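Long-range contact in glycosyl hydrolase family 2, TIM barrel domain protein (Faecalibacterium prausnitzii A2-165, PDB 6ED2), which probably hydrolyses beta-D-glucuronides, as a gut bacterial beta-glucuronidase of glycosyl hydrolase family 2: residues 418-423 and 458-463. Sequence-based numbering, arbitrary orientation.
Sequences AALTDM and ELARRL
Two successive outer helices of the TIM barrel, 409-427 and 449-463, meet here through Leu420 and Thr421 on one side and Leu459, Ala460 and Leu463 on the other. The short segments run nearly parallel, with axes 10.1 Å apart and crossing at -22°. This is the usual relation of neighbouring helices in a beta/alpha barrel, where each helix leads into the next parallel strand.

Leu420 reaches across with its CG anti to the backbone N (chi1 178°). Leu420 CD2 lies 4.1 Å from Ala460 CB and equally close to Leu459 CD2. Leu420 CD2 also rests against the backbone of helix 449-463, 4.0 Å from Ala460 N.

Leu463 answers from the other helix. Leu463 CD1 sits 3.6 Å from Thr421 CA, and Leu463 CD2 is 3.9 Å from Thr421 CG2. The two side chains cross at about a right angle, as do those of Thr421 and Leu459. Leu459 CD2 packs 3.7 Å from Thr421 OG1. That hydroxyl donates to Lys417 O, one turn back in its own helix, so its proton is satisfied although OG1 lies against leucine methyls.

Leu463 also touches Ile424 and Leu459 touches Lys417, which extends the seam along helix 409-427. Beneath the pair lies barrel strand 433-440, the strand between the two helices in sequence, where Leu438 meets Ala460 and Trp436 meets Met423.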
loop_
_atom_site.group_PDB
_atom_site.type_symbol
_atom_site.label_atom_id
_atom_site.label_comp_id
_atom_site.label_asym_id
_atom_site.label_seq_id
_atom_site.Cartn_x
_atom_site.Cartn_y
_atom_site.Cartn_z
ATOM N N ALA A 418 31.438 30.958 -10.010
ATOM C CA ALA A 418 30.304 31.848 -10.259
ATOM C C ALA A 418 29.102 31.472 -9.400
ATOM O O ALA A 418 28.495 32.328 -8.745
ATOM C CB ALA A 418 29.930 31.801 -11.740
ATOM N N ALA A 419 28.744 30.183 -9.397
ATOM C CA ALA A 419 27.657 29.707 -8.552
ATOM C C ALA A 419 27.914 30.027 -7.088
ATOM O O ALA A 419 27.017 30.505 -6.378
ATOM C CB ALA A 419 27.471 28.200 -8.757
ATOM N N LEU A 420 29.142 29.781 -6.618
ATOM C CA LEU A 420 29.481 30.071 -5.229
ATOM C C LEU A 420 29.352 31.555 -4.934
ATOM O O LEU A 420 28.861 31.955 -3.870
ATOM C CB LEU A 420 30.912 29.594 -4.937
ATOM C CG LEU A 420 31.457 29.852 -3.535
ATOM C CD1 LEU A 420 30.495 29.309 -2.461
ATOM C CD2 LEU A 420 32.890 29.272 -3.355
ATOM N N THR A 421 29.824 32.392 -5.860
ATOM C CA THR A 421 29.756 33.831 -5.659
ATOM C C THR A 421 28.310 34.286 -5.562
ATOM O O THR A 421 27.938 35.044 -4.659
ATOM C CB THR A 421 30.485 34.540 -6.812
ATOM O OG1 THR A 421 31.866 34.142 -6.818
ATOM C CG2 THR A 421 30.387 36.053 -6.676
ATOM N N ASP A 422 27.475 33.818 -6.494
ATOM C CA ASP A 422 26.069 34.202 -6.509
ATOM C C ASP A 422 25.347 33.668 -5.278
ATOM O O ASP A 422 24.554 34.387 -4.659
ATOM C CB ASP A 422 25.429 33.708 -7.809
ATOM C CG ASP A 422 25.830 34.572 -9.002
ATOM O OD1 ASP A 422 26.334 35.673 -8.747
ATOM O OD2 ASP A 422 25.674 34.165 -10.175
ATOM N N MET A 423 25.643 32.433 -4.871
ATOM C CA MET A 423 24.967 31.902 -3.695
ATOM C C MET A 423 25.297 32.724 -2.455
ATOM O O MET A 423 24.403 33.079 -1.671
ATOM C CB MET A 423 25.329 30.434 -3.467
ATOM C CG MET A 423 24.772 29.949 -2.123
ATOM S SD MET A 423 25.140 28.237 -1.701
ATOM C CE MET A 423 26.907 28.369 -1.347
ATOM N N GLU A 458 39.056 29.294 -0.584
ATOM C CA GLU A 458 39.527 30.661 -0.378
ATOM C C GLU A 458 38.461 31.669 -0.798
ATOM O O GLU A 458 38.188 32.638 -0.077
ATOM C CB GLU A 458 40.838 30.887 -1.145
ATOM C CG GLU A 458 42.105 30.673 -0.289
ATOM C CD GLU A 458 43.378 30.271 -1.095
ATOM O OE1 GLU A 458 44.309 29.698 -0.470
ATOM O OE2 GLU A 458 43.470 30.526 -2.329
ATOM N N LEU A 459 37.839 31.444 -1.959
ATOM C CA LEU A 459 36.744 32.304 -2.408
ATOM C C LEU A 459 35.620 32.373 -1.373
ATOM O O LEU A 459 35.119 33.458 -1.058
ATOM C CB LEU A 459 36.220 31.801 -3.750
ATOM C CG LEU A 459 35.183 32.680 -4.453
ATOM C CD1 LEU A 459 35.727 34.107 -4.682
ATOM C CD2 LEU A 459 34.741 32.018 -5.763
ATOM N N ALA A 460 35.228 31.223 -0.811
ATOM C CA ALA A 460 34.139 31.221 0.166
ATOM C C ALA A 460 34.496 32.017 1.405
ATOM O O ALA A 460 33.626 32.651 2.013
ATOM C CB ALA A 460 33.768 29.787 0.565
ATOM N N ARG A 461 35.765 31.982 1.811
ATOM C CA ARG A 461 36.199 32.830 2.913
ATOM C C ARG A 461 36.112 34.306 2.534
ATOM O O ARG A 461 35.561 35.118 3.288
ATOM C CB ARG A 461 37.621 32.449 3.324
ATOM C CG ARG A 461 38.286 33.398 4.297
ATOM C CD ARG A 461 39.575 32.786 4.812
ATOM N NE ARG A 461 39.338 31.829 5.892
ATOM C CZ ARG A 461 40.180 30.853 6.237
ATOM N NH1 ARG A 461 41.320 30.684 5.574
ATOM N NH2 ARG A 461 39.885 30.046 7.255
ATOM N N ARG A 462 36.637 34.668 1.357
ATOM C CA ARG A 462 36.665 36.072 0.940
ATOM C C ARG A 462 35.263 36.652 0.783
ATOM O O ARG A 462 35.027 37.816 1.128
ATOM C CB ARG A 462 37.400 36.231 -0.390
ATOM C CG ARG A 462 38.878 35.969 -0.392
ATOM C CD ARG A 462 39.327 35.935 -1.848
ATOM N NE ARG A 462 40.754 35.692 -2.013
ATOM C CZ ARG A 462 41.394 35.900 -3.160
ATOM N NH1 ARG A 462 40.714 36.348 -4.218
ATOM N NH2 ARG A 462 42.702 35.663 -3.258
ATOM N N LEU A 463 34.333 35.872 0.216
ATOM C CA LEU A 463 33.015 36.410 -0.124
ATOM C C LEU A 463 32.159 36.681 1.103
ATOM O O LEU A 463 31.272 37.539 1.054
ATOM C CB LEU A 463 32.259 35.446 -1.024
ATOM C CG LEU A 463 32.729 35.285 -2.454
ATOM C CD1 LEU A 463 32.085 34.013 -2.971
ATOM C CD2 LEU A 463 32.330 36.505 -3.270
#